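Local coordinates for protein polyhedrin (Orgyia pseudotsugata cypovirus 5, PDB 5A8U) that builds the crystalline occlusion bodies, or polyhedra, that protect cypovirus from the outside environment until insect larvae ingest them, at residues V32-Y38 with P107-I113; V42-W48 with T222-V228; R60-F65 with A104-Y108; R124-P130 with F187-E193. One frame throughout, in Å; residues are numbered along the deposited sequence.

Contact 1 of 4, residues V32-Y38 with P107-I113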
# COMPACT_ATOMS: atom_id res chain seq x y z
N VAL A 32 6.58 -4.78 -13.83
CA VAL A 32 5.70 -5.92 -13.69
C VAL A 32 4.32 -5.42 -14.04
O VAL A 32 3.87 -4.41 -13.50
CB VAL A 32 5.74 -6.48 -12.26
CG1 VAL A 32 4.77 -7.65 -12.13
CG2 VAL A 32 7.17 -6.93 -11.93
N THR A 33 3.66 -6.10 -14.97
CA THR A 33 2.32 -5.72 -15.38
C THR A 33 1.39 -6.92 -15.20
O THR A 33 1.72 -8.06 -15.57
CB THR A 33 2.29 -5.22 -16.83
OG1 THR A 33 3.26 -4.18 -16.98
CG2 THR A 33 0.91 -4.64 -17.20
N VAL A 34 0.26 -6.67 -14.57
CA VAL A 34 -0.80 -7.65 -14.52
C VAL A 34 -1.91 -7.17 -15.42
O VAL A 34 -2.40 -6.04 -15.27
CB VAL A 34 -1.34 -7.82 -13.09
CG1 VAL A 34 -2.74 -8.51 -13.10
CG2 VAL A 34 -0.34 -8.57 -12.26
N VAL A 35 -2.27 -8.00 -16.39
CA VAL A 35 -3.36 -7.64 -17.30
C VAL A 35 -4.51 -8.60 -17.09
O VAL A 35 -4.38 -9.80 -17.33
CB VAL A 35 -2.94 -7.71 -18.77
CG1 VAL A 35 -4.08 -7.22 -19.65
CG2 VAL A 35 -1.72 -6.85 -19.01
N LEU A 36 -5.64 -8.09 -16.62
CA LEU A 36 -6.79 -8.94 -16.34
C LEU A 36 -7.76 -8.89 -17.50
O LEU A 36 -8.01 -7.82 -18.04
CB LEU A 36 -7.49 -8.46 -15.07
CG LEU A 36 -6.57 -8.55 -13.86
CD1 LEU A 36 -7.12 -7.74 -12.71
CD2 LEU A 36 -6.42 -10.02 -13.45
N LYS A 37 -8.31 -10.05 -17.87
CA LYS A 37 -9.16 -10.10 -19.05
C LYS A 37 -10.59 -10.47 -18.67
O LYS A 37 -10.79 -11.39 -17.86
CB LYS A 37 -8.61 -11.11 -20.05
CG LYS A 37 -7.12 -10.91 -20.34
CD LYS A 37 -6.73 -11.67 -21.60
CE LYS A 37 -7.40 -11.04 -22.81
NZ LYS A 37 -6.97 -11.69 -24.08
N TYR A 38 -11.55 -9.77 -19.25
CA TYR A 38 -12.97 -9.92 -18.93
C TYR A 38 -13.72 -10.36 -20.17
O TYR A 38 -13.27 -10.11 -21.29
CB TYR A 38 -13.56 -8.62 -18.34
CG TYR A 38 -12.77 -8.20 -17.13
CD1 TYR A 38 -11.61 -7.44 -17.27
CD2 TYR A 38 -13.12 -8.62 -15.85
CE1 TYR A 38 -10.84 -7.10 -16.19
CE2 TYR A 38 -12.36 -8.28 -14.75
CZ TYR A 38 -11.22 -7.52 -14.93
OH TYR A 38 -10.46 -7.16 -13.87
N PRO A 107 -12.76 -11.63 -13.70
CA PRO A 107 -11.89 -11.87 -14.86
C PRO A 107 -11.79 -13.36 -15.21
O PRO A 107 -11.89 -14.18 -14.32
CB PRO A 107 -10.53 -11.33 -14.40
CG PRO A 107 -10.56 -11.46 -12.89
CD PRO A 107 -12.01 -11.16 -12.51
N TYR A 108 -11.57 -13.69 -16.48
CA TYR A 108 -11.49 -15.11 -16.87
C TYR A 108 -10.05 -15.58 -17.07
O TYR A 108 -9.78 -16.78 -17.17
CB TYR A 108 -12.35 -15.41 -18.11
CG TYR A 108 -11.74 -14.90 -19.39
CD1 TYR A 108 -10.84 -15.68 -20.11
CD2 TYR A 108 -12.02 -13.63 -19.86
CE1 TYR A 108 -10.26 -15.20 -21.28
CE2 TYR A 108 -11.44 -13.14 -21.02
CZ TYR A 108 -10.56 -13.93 -21.73
OH TYR A 108 -9.97 -13.43 -22.88
N ALA A 109 -9.13 -14.62 -17.12
CA ALA A 109 -7.73 -14.93 -17.38
C ALA A 109 -6.87 -13.72 -17.03
O ALA A 109 -7.39 -12.61 -16.85
CB ALA A 109 -7.52 -15.28 -18.86
N MET A 110 -5.57 -13.95 -16.94
CA MET A 110 -4.61 -12.88 -16.72
C MET A 110 -3.34 -13.15 -17.52
O MET A 110 -2.97 -14.30 -17.77
CB MET A 110 -4.29 -12.76 -15.23
CG MET A 110 -2.94 -12.18 -14.88
SD MET A 110 -2.63 -12.42 -13.11
CE MET A 110 -2.99 -14.12 -12.98
N GLN A 111 -2.71 -12.07 -17.96
CA GLN A 111 -1.34 -12.13 -18.46
C GLN A 111 -0.45 -11.43 -17.43
O GLN A 111 -0.73 -10.31 -17.01
CB GLN A 111 -1.23 -11.43 -19.83
CG GLN A 111 0.14 -11.64 -20.44
CD GLN A 111 0.33 -10.96 -21.78
OE1 GLN A 111 1.45 -10.90 -22.29
NE2 GLN A 111 -0.76 -10.44 -22.36
N PHE A 112 0.61 -12.11 -17.01
CA PHE A 112 1.55 -11.58 -16.03
C PHE A 112 2.85 -11.34 -16.81
O PHE A 112 3.45 -12.29 -17.33
CB PHE A 112 1.74 -12.60 -14.90
CG PHE A 112 2.74 -12.19 -13.83
CD1 PHE A 112 2.43 -11.20 -12.92
CD2 PHE A 112 3.97 -12.85 -13.71
CE1 PHE A 112 3.34 -10.82 -11.93
CE2 PHE A 112 4.87 -12.49 -12.71
CZ PHE A 112 4.56 -11.49 -11.82
N ILE A 113 3.24 -10.08 -16.94
CA ILE A 113 4.38 -9.73 -17.79
C ILE A 113 5.47 -9.09 -16.95
O ILE A 113 5.22 -8.16 -16.20
CB ILE A 113 3.97 -8.73 -18.88
CG1 ILE A 113 2.63 -9.12 -19.50
CG2 ILE A 113 5.08 -8.61 -19.92
CD1 ILE A 113 2.04 -8.04 -20.41
O HOH W 1 5.61 -5.41 -17.57
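Val-32 reaches the Phe-112 ring through CG1, which lies 3.5 Å from Phe-112 CE1; with chi1 at 178° this methyl is turned away from the backbone N and onto the ring. At Thr-33 the backbone pairs with Ile-113 in both directions, Thr-33 N to Ile-113 O being 2.9 Å at 169°, and a water joins Thr-33 OG1 to the same carbonyl, while Asn-47 also holds that hydroxyl. Val-34 splits its branches: CG1 packs 3.9 Å from Met-110 SD, and CG2 comes to the edge of the Phe-112 ring, in its plane. The strands run antiparallel, 165° between directions and 4.7 Å between axes, as neighbours inside the six-stranded sheet, whose Val-34, Leu-36 and Met-110 face packs against strand 189-195. Val-35 N bonds Gln-111 O at 2.8 Å, and its CG2 touches Ile-113 CD1. Leu-36 lies alongside Met-110, Leu-36 CD2 3.9 Å from Met-110 CB. The Lys-37 chain passes obliquely along the Tyr-108 ring, CB near Tyr-108 CE2 and Lys-37 CE 3.5 Å from Tyr-108 OH, while Lys-37 O accepts from Tyr-108 N. Tyr-38 runs beside Pro-107, with Tyr-38 CE2 3.6 Å from Pro-107 CB, and its hydroxyl bonds Met-63 O.

Contact 2 of 4, residues V42-W48 with T222-V228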
# COMPACT_ATOMS: atom_id res chain seq x y z
N VAL A 42 -13.01 -6.15 -22.08
CA VAL A 42 -12.25 -5.18 -21.30
C VAL A 42 -10.93 -5.81 -20.81
O VAL A 42 -10.88 -7.00 -20.47
CB VAL A 42 -13.07 -4.66 -20.09
CG1 VAL A 42 -12.18 -3.91 -19.08
CG2 VAL A 42 -14.23 -3.79 -20.58
N VAL A 43 -9.86 -5.01 -20.81
CA VAL A 43 -8.65 -5.43 -20.10
C VAL A 43 -8.35 -4.42 -19.01
O VAL A 43 -8.45 -3.20 -19.24
CB VAL A 43 -7.42 -5.67 -21.04
CG1 VAL A 43 -7.65 -6.90 -21.92
CG2 VAL A 43 -7.11 -4.43 -21.89
N GLN A 44 -8.03 -4.92 -17.82
CA GLN A 44 -7.65 -4.04 -16.73
C GLN A 44 -6.17 -4.22 -16.46
O GLN A 44 -5.71 -5.35 -16.27
CB GLN A 44 -8.46 -4.32 -15.45
CG GLN A 44 -8.18 -3.28 -14.35
CD GLN A 44 -9.16 -3.37 -13.19
OE1 GLN A 44 -9.38 -2.37 -12.50
NE2 GLN A 44 -9.76 -4.55 -12.96
N VAL A 45 -5.45 -3.10 -16.43
CA VAL A 45 -4.00 -3.09 -16.34
C VAL A 45 -3.54 -2.55 -15.00
O VAL A 45 -4.03 -1.52 -14.54
CB VAL A 45 -3.42 -2.17 -17.43
CG1 VAL A 45 -1.87 -2.07 -17.33
CG2 VAL A 45 -3.88 -2.66 -18.83
N TYR A 46 -2.60 -3.25 -14.39
CA TYR A 46 -1.85 -2.73 -13.25
C TYR A 46 -0.38 -2.87 -13.58
O TYR A 46 0.07 -3.97 -13.92
CB TYR A 46 -2.15 -3.55 -12.00
CG TYR A 46 -3.57 -3.42 -11.48
CD1 TYR A 46 -3.92 -2.38 -10.63
CD2 TYR A 46 -4.55 -4.32 -11.87
CE1 TYR A 46 -5.23 -2.25 -10.16
CE2 TYR A 46 -5.84 -4.21 -11.41
CZ TYR A 46 -6.18 -3.17 -10.57
OH TYR A 46 -7.47 -3.05 -10.10
N ASN A 47 0.36 -1.77 -13.49
CA ASN A 47 1.78 -1.73 -13.81
C ASN A 47 2.60 -1.18 -12.64
O ASN A 47 2.43 -0.03 -12.23
CB ASN A 47 2.02 -0.93 -15.11
CG ASN A 47 3.49 -0.59 -15.34
OD1 ASN A 47 3.87 0.58 -15.29
ND2 ASN A 47 4.31 -1.61 -15.57
N TRP A 48 3.45 -2.03 -12.08
CA TRP A 48 4.39 -1.65 -11.01
C TRP A 48 5.81 -1.45 -11.57
O TRP A 48 6.22 -2.16 -12.49
CB TRP A 48 4.46 -2.74 -9.95
CG TRP A 48 3.22 -3.01 -9.14
CD1 TRP A 48 2.95 -2.58 -7.87
CD2 TRP A 48 2.12 -3.85 -9.52
NE1 TRP A 48 1.74 -3.09 -7.44
CE2 TRP A 48 1.21 -3.86 -8.44
CE3 TRP A 48 1.80 -4.58 -10.67
CZ2 TRP A 48 0.01 -4.57 -8.48
CZ3 TRP A 48 0.61 -5.29 -10.70
CH2 TRP A 48 -0.27 -5.29 -9.62
N THR A 222 2.07 3.11 -8.89
CA THR A 222 1.51 2.01 -9.67
C THR A 222 0.48 2.54 -10.65
O THR A 222 -0.50 3.16 -10.26
CB THR A 222 0.84 0.97 -8.75
OG1 THR A 222 1.78 0.55 -7.75
CG2 THR A 222 0.35 -0.26 -9.55
N PHE A 223 0.71 2.31 -11.94
CA PHE A 223 -0.21 2.75 -12.96
C PHE A 223 -1.37 1.76 -13.07
O PHE A 223 -1.17 0.54 -13.03
CB PHE A 223 0.48 2.85 -14.32
CG PHE A 223 -0.47 3.01 -15.46
CD1 PHE A 223 -0.94 4.27 -15.81
CD2 PHE A 223 -0.96 1.91 -16.15
CE1 PHE A 223 -1.85 4.43 -16.86
CE2 PHE A 223 -1.86 2.06 -17.19
CZ PHE A 223 -2.31 3.31 -17.55
N SER A 224 -2.58 2.28 -13.22
CA SER A 224 -3.68 1.38 -13.50
C SER A 224 -4.76 2.06 -14.32
O SER A 224 -5.09 3.23 -14.10
CB SER A 224 -4.29 0.88 -12.18
OG SER A 224 -5.32 -0.05 -12.46
N THR A 225 -5.32 1.32 -15.26
CA THR A 225 -6.53 1.77 -15.95
C THR A 225 -7.22 0.55 -16.52
O THR A 225 -6.67 -0.55 -16.50
CB THR A 225 -6.24 2.78 -17.09
OG1 THR A 225 -7.47 3.42 -17.47
CG2 THR A 225 -5.64 2.09 -18.30
N ALA A 226 -8.43 0.75 -17.02
CA ALA A 226 -9.09 -0.29 -17.80
C ALA A 226 -9.36 0.25 -19.19
O ALA A 226 -9.71 1.42 -19.34
CB ALA A 226 -10.39 -0.73 -17.14
N TYR A 227 -9.17 -0.61 -20.18
CA TYR A 227 -9.36 -0.26 -21.58
C TYR A 227 -10.49 -1.10 -22.17
O TYR A 227 -10.67 -2.27 -21.80
CB TYR A 227 -8.08 -0.51 -22.39
CG TYR A 227 -7.06 0.58 -22.25
CD1 TYR A 227 -7.27 1.81 -22.87
CD2 TYR A 227 -5.91 0.41 -21.51
CE1 TYR A 227 -6.36 2.86 -22.75
CE2 TYR A 227 -4.97 1.45 -21.38
CZ TYR A 227 -5.21 2.67 -22.00
OH TYR A 227 -4.33 3.72 -21.90
N VAL A 228 -11.22 -0.51 -23.12
CA VAL A 228 -12.34 -1.19 -23.77
C VAL A 228 -11.93 -2.52 -24.45
O VAL A 228 -12.69 -3.49 -24.44
CB VAL A 228 -13.05 -0.25 -24.78
CG1 VAL A 228 -12.12 0.10 -25.94
CG2 VAL A 228 -14.36 -0.88 -25.27
O HOH W 2 3.97 2.56 -13.08
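Strands 43-48 and 223-227 run antiparallel at 174° with axes 4.7 Å apart, Val-43, Val-45 and Asn-47 forming hydrogen-bonded pairs with Tyr-227, Thr-225 and Phe-223. Val-45 N meets Thr-225 O at 2.8 Å, but the return bond is longer: Thr-225 N stands 3.2 Å from Val-45 O. That carbonyl also takes a proton from the Ser-224 hydroxyl, OG to Val-45 O 2.9 Å, so two donors grip one oxygen. Ser-224 OG reaches it because chi1, -177°, swings the hydroxyl opposite the backbone N. The same atom sits over one face of the Tyr-46 ring, offset toward the rim and 3.2 Å from Tyr-46 CE1; Asn-70 is a further partner of this hydroxyl, and Tyr-46 OH bonds Leu-62 O.

Strand 223-227 is the outermost strand of the six-stranded sheet within the chain, and a second subunit reaches it: Ser-224 O accepts from Gln-61 NE2 of that subunit, while Tyr-227 stacks on its His-88.

Thr-222 CG2 makes a CH-pi contact with Trp-48, 3.7 Å from the centroid of the five-membered ring and 6° off its normal. Across the sheet, Val-45 CG1 lies 4.1 Å from Phe-223 CE2 at the ring edge, and Asn-47 CB approaches that edge too. This face, with Val-43 CG2 against Tyr-227 CB at 4.1 Å, is packed by helix 230-241, where Phe-237 stacks on Phe-223. Beyond the strand, Val-42 CG1 touches Ala-226 CB on the Gln-44 and Tyr-46 face.

Contact 3 of 4, residues R60-F65 with A104-Y108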
# COMPACT_ATOMS: atom_id res chain seq x y z
N ARG A 60 -9.59 -9.31 -4.15
CA ARG A 60 -10.72 -9.41 -5.09
C ARG A 60 -11.27 -8.05 -5.48
O ARG A 60 -11.72 -7.86 -6.62
CB ARG A 60 -11.85 -10.32 -4.56
CG ARG A 60 -11.64 -11.83 -4.81
CD ARG A 60 -11.23 -12.19 -6.28
NE ARG A 60 -12.32 -12.21 -7.26
CZ ARG A 60 -12.18 -12.65 -8.51
NH1 ARG A 60 -10.99 -13.11 -8.92
NH2 ARG A 60 -13.20 -12.65 -9.36
N GLN A 61 -11.20 -7.08 -4.57
CA GLN A 61 -11.71 -5.74 -4.89
C GLN A 61 -11.01 -5.12 -6.09
O GLN A 61 -11.62 -4.35 -6.83
CB GLN A 61 -11.59 -4.81 -3.68
CG GLN A 61 -12.68 -5.03 -2.63
CD GLN A 61 -12.29 -6.03 -1.55
OE1 GLN A 61 -11.41 -6.86 -1.75
NE2 GLN A 61 -13.00 -5.98 -0.41
N LEU A 62 -9.74 -5.45 -6.29
CA LEU A 62 -9.00 -4.97 -7.46
C LEU A 62 -8.91 -5.97 -8.62
O LEU A 62 -8.62 -5.59 -9.74
CB LEU A 62 -7.60 -4.47 -7.06
CG LEU A 62 -7.63 -3.21 -6.18
CD1 LEU A 62 -6.22 -2.70 -5.89
CD2 LEU A 62 -8.45 -2.11 -6.83
N MET A 63 -9.16 -7.26 -8.35
CA MET A 63 -9.17 -8.24 -9.43
C MET A 63 -10.40 -8.07 -10.31
O MET A 63 -10.37 -8.37 -11.51
CB MET A 63 -9.13 -9.67 -8.88
CG MET A 63 -7.83 -10.03 -8.18
SD MET A 63 -6.43 -10.20 -9.33
CE MET A 63 -6.90 -11.71 -10.19
N LYS A 64 -11.51 -7.64 -9.71
CA LYS A 64 -12.76 -7.43 -10.43
C LYS A 64 -12.79 -6.09 -11.18
O LYS A 64 -11.97 -5.20 -10.94
CB LYS A 64 -13.96 -7.53 -9.48
CG LYS A 64 -14.10 -6.33 -8.55
CD LYS A 64 -15.30 -6.50 -7.63
CE LYS A 64 -15.62 -5.22 -6.89
NZ LYS A 64 -16.41 -4.28 -7.72
N PHE A 65 -13.72 -6.00 -12.11
CA PHE A 65 -14.03 -4.74 -12.78
C PHE A 65 -15.55 -4.53 -12.71
O PHE A 65 -16.30 -5.50 -12.80
CB PHE A 65 -13.56 -4.77 -14.24
CG PHE A 65 -13.89 -3.51 -14.97
CD1 PHE A 65 -13.09 -2.39 -14.83
CD2 PHE A 65 -15.02 -3.43 -15.76
CE1 PHE A 65 -13.40 -1.20 -15.48
CE2 PHE A 65 -15.34 -2.25 -16.43
CZ PHE A 65 -14.52 -1.14 -16.29
N ALA A 104 -19.89 -10.50 -14.77
CA ALA A 104 -19.32 -9.95 -15.99
C ALA A 104 -17.97 -9.37 -15.64
O ALA A 104 -17.06 -9.31 -16.48
CB ALA A 104 -20.22 -8.85 -16.57
N GLY A 105 -17.85 -8.92 -14.39
CA GLY A 105 -16.63 -8.29 -13.92
C GLY A 105 -15.68 -9.22 -13.17
O GLY A 105 -14.70 -8.76 -12.56
N ASP A 106 -15.96 -10.52 -13.21
CA ASP A 106 -14.99 -11.49 -12.70
C ASP A 106 -14.06 -11.92 -13.83
O ASP A 106 -14.51 -12.47 -14.82
CB ASP A 106 -15.68 -12.71 -12.08
CG ASP A 106 -16.43 -12.38 -10.79
OD1 ASP A 106 -15.91 -11.58 -9.99
OD2 ASP A 106 -17.55 -12.94 -10.60
N PRO A 107 -12.76 -11.63 -13.70
CA PRO A 107 -11.89 -11.87 -14.86
C PRO A 107 -11.79 -13.36 -15.21
O PRO A 107 -11.89 -14.18 -14.32
CB PRO A 107 -10.53 -11.33 -14.40
CG PRO A 107 -10.56 -11.46 -12.89
CD PRO A 107 -12.01 -11.16 -12.51
N TYR A 108 -11.57 -13.69 -16.48
CA TYR A 108 -11.49 -15.11 -16.87
C TYR A 108 -10.05 -15.58 -17.07
O TYR A 108 -9.78 -16.78 -17.17
CB TYR A 108 -12.35 -15.41 -18.11
CG TYR A 108 -11.74 -14.90 -19.39
CD1 TYR A 108 -10.84 -15.68 -20.11
CD2 TYR A 108 -12.02 -13.63 -19.86
CE1 TYR A 108 -10.26 -15.20 -21.28
CE2 TYR A 108 -11.44 -13.14 -21.02
CZ TYR A 108 -10.56 -13.93 -21.73
OH TYR A 108 -9.97 -13.43 -22.88
O HOH W 3 -12.19 -14.45 -11.56
O HOH W 4 -14.88 -10.79 -7.42
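Arg-60 and Asp-106 form a salt bridge, Arg-60 NH2 standing 3.0 Å from Asp-106 OD1. The geometry is uneven: the oxygen lies near the guanidinium plane, but the nitrogen meets it from above the carboxylate, 52° out of that plane, and the N-H...O angle is only 138°. The Arg-60 chain bends at chi2 and chi3 (-79°), which brings the guanidinium edge round to the acid. One water supplements this bond, accepting from Arg-60 NE and donating to Asp-106 OD1; a second links Arg-60 NH2 to Pro-107 O. Arg-60 NH1 is bonded separately to Pro-188 O, and Asp-106 OD2 to His-86 and Gly-103.

One backbone bond crosses the contact, Phe-65 N to Gly-105 O at 3.0 Å, in the carbonyl plane on a lone pair. Lys-64 CA adds a CH...O contact to the same oxygen, 3.2 Å away, and Gly-105 CA returns one to Phe-65 O at 3.0 Å.

Packing falls to Pro-107, whose CG and CD both lie 3.4 Å from Met-63 O. The joint ties the short helix 60-63 and the residues just after it to the loop leading into strand 109-115, with Leu-36 of strand 30-37 against Met-63 and helix 84-91 against Lys-64 and Asp-106.

Contact 4 of 4, residues R124-P130 with F187-E193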
# COMPACT_ATOMS: atom_id res chain seq x y z
N ARG A 124 8.46 -14.97 -8.18
CA ARG A 124 7.34 -15.67 -7.54
C ARG A 124 6.01 -15.09 -7.96
O ARG A 124 5.82 -13.87 -7.93
CB ARG A 124 7.44 -15.57 -6.02
CG ARG A 124 8.54 -16.41 -5.43
CD ARG A 124 8.76 -16.03 -3.97
NE ARG A 124 9.52 -17.03 -3.24
CZ ARG A 124 10.11 -16.81 -2.07
NH1 ARG A 124 10.06 -15.59 -1.53
NH2 ARG A 124 10.77 -17.78 -1.46
N LEU A 125 5.06 -15.96 -8.30
CA LEU A 125 3.68 -15.54 -8.52
C LEU A 125 2.86 -16.46 -7.64
O LEU A 125 2.88 -17.68 -7.83
CB LEU A 125 3.27 -15.68 -9.99
CG LEU A 125 1.80 -15.38 -10.32
CD1 LEU A 125 1.33 -13.98 -9.89
CD2 LEU A 125 1.52 -15.64 -11.81
N ARG A 126 2.15 -15.90 -6.66
CA ARG A 126 1.36 -16.74 -5.77
C ARG A 126 -0.12 -16.59 -6.00
O ARG A 126 -0.63 -15.46 -6.08
CB ARG A 126 1.63 -16.38 -4.30
CG ARG A 126 3.11 -16.40 -3.86
CD ARG A 126 3.21 -16.24 -2.34
NE ARG A 126 4.58 -16.03 -1.86
CZ ARG A 126 5.15 -14.84 -1.70
NH1 ARG A 126 4.46 -13.72 -1.99
NH2 ARG A 126 6.40 -14.75 -1.26
N PHE A 127 -0.83 -17.71 -6.07
CA PHE A 127 -2.29 -17.68 -6.18
C PHE A 127 -2.99 -18.01 -4.87
O PHE A 127 -2.54 -18.89 -4.13
CB PHE A 127 -2.76 -18.64 -7.27
CG PHE A 127 -2.54 -18.11 -8.66
CD1 PHE A 127 -3.30 -17.05 -9.12
CD2 PHE A 127 -1.58 -18.67 -9.49
CE1 PHE A 127 -3.11 -16.54 -10.39
CE2 PHE A 127 -1.39 -18.17 -10.78
CZ PHE A 127 -2.16 -17.10 -11.23
N PHE A 128 -4.07 -17.29 -4.60
CA PHE A 128 -4.89 -17.50 -3.41
C PHE A 128 -6.33 -17.53 -3.89
O PHE A 128 -6.66 -17.03 -4.97
CB PHE A 128 -4.72 -16.33 -2.41
CG PHE A 128 -3.29 -16.10 -2.00
CD1 PHE A 128 -2.43 -15.37 -2.81
CD2 PHE A 128 -2.82 -16.61 -0.80
CE1 PHE A 128 -1.11 -15.17 -2.44
CE2 PHE A 128 -1.50 -16.39 -0.41
CZ PHE A 128 -0.65 -15.68 -1.24
N GLY A 129 -7.20 -18.14 -3.09
CA GLY A 129 -8.63 -18.08 -3.35
C GLY A 129 -9.19 -16.72 -3.01
O GLY A 129 -8.47 -15.82 -2.55
N PRO A 130 -10.49 -16.53 -3.25
CA PRO A 130 -11.15 -15.24 -3.03
C PRO A 130 -11.21 -14.87 -1.54
O PRO A 130 -11.38 -13.70 -1.21
CB PRO A 130 -12.56 -15.45 -3.60
CG PRO A 130 -12.75 -16.92 -3.65
CD PRO A 130 -11.40 -17.54 -3.83
N PHE A 187 -11.58 -17.88 -9.07
CA PHE A 187 -11.78 -16.53 -8.52
C PHE A 187 -10.56 -16.13 -7.70
O PHE A 187 -10.63 -15.98 -6.48
CB PHE A 187 -13.07 -16.48 -7.68
CG PHE A 187 -14.29 -16.92 -8.45
CD1 PHE A 187 -14.88 -16.08 -9.40
CD2 PHE A 187 -14.84 -18.17 -8.24
CE1 PHE A 187 -16.00 -16.48 -10.12
CE2 PHE A 187 -15.95 -18.58 -8.96
CZ PHE A 187 -16.53 -17.74 -9.90
N PRO A 188 -9.41 -15.96 -8.38
CA PRO A 188 -8.16 -15.80 -7.64
C PRO A 188 -7.89 -14.41 -7.08
O PRO A 188 -8.47 -13.40 -7.49
CB PRO A 188 -7.10 -16.12 -8.70
CG PRO A 188 -7.69 -15.58 -9.95
CD PRO A 188 -9.19 -15.92 -9.84
N THR A 189 -7.01 -14.40 -6.09
CA THR A 189 -6.29 -13.19 -5.72
C THR A 189 -4.79 -13.53 -5.84
O THR A 189 -4.43 -14.70 -5.87
CB THR A 189 -6.68 -12.71 -4.31
OG1 THR A 189 -6.40 -13.75 -3.36
CG2 THR A 189 -8.18 -12.41 -4.26
N ILE A 190 -3.94 -12.51 -5.96
CA ILE A 190 -2.53 -12.79 -6.26
C ILE A 190 -1.56 -11.97 -5.44
O ILE A 190 -1.88 -10.88 -4.99
CB ILE A 190 -2.18 -12.52 -7.75
CG1 ILE A 190 -2.27 -11.03 -8.09
CG2 ILE A 190 -3.02 -13.41 -8.69
CD1 ILE A 190 -1.78 -10.72 -9.48
N GLY A 191 -0.37 -12.53 -5.27
CA GLY A 191 0.79 -11.81 -4.78
C GLY A 191 1.97 -12.18 -5.67
O GLY A 191 2.02 -13.26 -6.24
N PHE A 192 2.92 -11.27 -5.82
CA PHE A 192 4.11 -11.56 -6.63
C PHE A 192 5.37 -10.88 -6.07
O PHE A 192 5.30 -9.88 -5.33
CB PHE A 192 3.89 -11.11 -8.09
CG PHE A 192 3.73 -9.62 -8.24
CD1 PHE A 192 4.86 -8.80 -8.32
CD2 PHE A 192 2.47 -9.03 -8.25
CE1 PHE A 192 4.73 -7.41 -8.42
CE2 PHE A 192 2.35 -7.63 -8.35
CZ PHE A 192 3.48 -6.84 -8.43
N GLU A 193 6.53 -11.45 -6.42
CA GLU A 193 7.83 -10.83 -6.12
C GLU A 193 8.72 -10.98 -7.33
O GLU A 193 8.83 -12.07 -7.89
CB GLU A 193 8.51 -11.49 -4.92
CG GLU A 193 7.62 -11.56 -3.68
CD GLU A 193 8.24 -12.38 -2.55
OE1 GLU A 193 9.24 -13.10 -2.79
OE2 GLU A 193 7.72 -12.29 -1.41
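Glu-193 joins Arg-124 and Arg-126 in a salt-bridge network, each carboxylate oxygen taking one arginine. Arg-124 NH1 reaches Glu-193 OE1 at 2.9 Å on the syn side, and the two chains run alongside one another, pointing the same way. Arg-126 NH2 meets Glu-193 OE2 at 2.8 Å from above the carboxylate, and its guanidinium plane is turned 88° to that of the acid. Both acceptors lie near the planes of their guanidiniums. The acid has further partners, Tyr-195 at OE1 and Ser-219 of a third subunit at OE2, and this gathering of donors would probably favour its charged form.

Backbone bonds pair Arg-124 with Glu-193, Arg-126 with Gly-191 and Phe-128 with Thr-189 in both directions; Arg-126 N to Gly-191 O is 2.7 Å, at 173°. The strands are antiparallel, with 163° between their directions.

Apolar packing occupies the other face. Phe-127 lies beside Ile-190, Phe-127 CE1 3.6 Å from Ile-190 CG2, and Phe-127 CD1 is 3.9 Å from Pro-188 CB; Leu-125 CD1 touches Phe-192 CB. On the arginine face, the Phe-128 ring turns its edge to Thr-189 O, in plane, and Arg-134 makes a cation-pi contact with it. Past the strands, Pro-130 CG meets Phe-187 CB at 4.1 Å.

Within this chain strands 124-128 and 53-58 flank the central strand 189-195 of a three-stranded sheet. Met-110 of strand 109-115 packs on Phe-127 and Ile-190, while helices 60-63 and 84-91 border Pro-130 and Phe-187.

How the contacts relate
Contacts 1 and 2, with centres about 9 Å apart, belong to one six-stranded antiparallel sheet, where strands 30-37 and 43-50 are neighbours; along the chain their segments alternate. Contact 4 lies in the three-stranded sheet, its centre about 12 Å from that of contact 1, and the apolar faces of the two sheets meet through pairs such as Met-110 with Phe-127 and Val-34 with Ile-190. Contact 3 shares Pro-107 and Tyr-108 with contact 1 and touches contact 4 through Arg-60 and Pro-188, so it bridges both sheets at one end. Contacts 3 and 4 come in series, nested within the long loop that contact 2 closes. Segments of contacts 2, 3 and 4 also reach neighbouring subunits, tying this fold into the assembly.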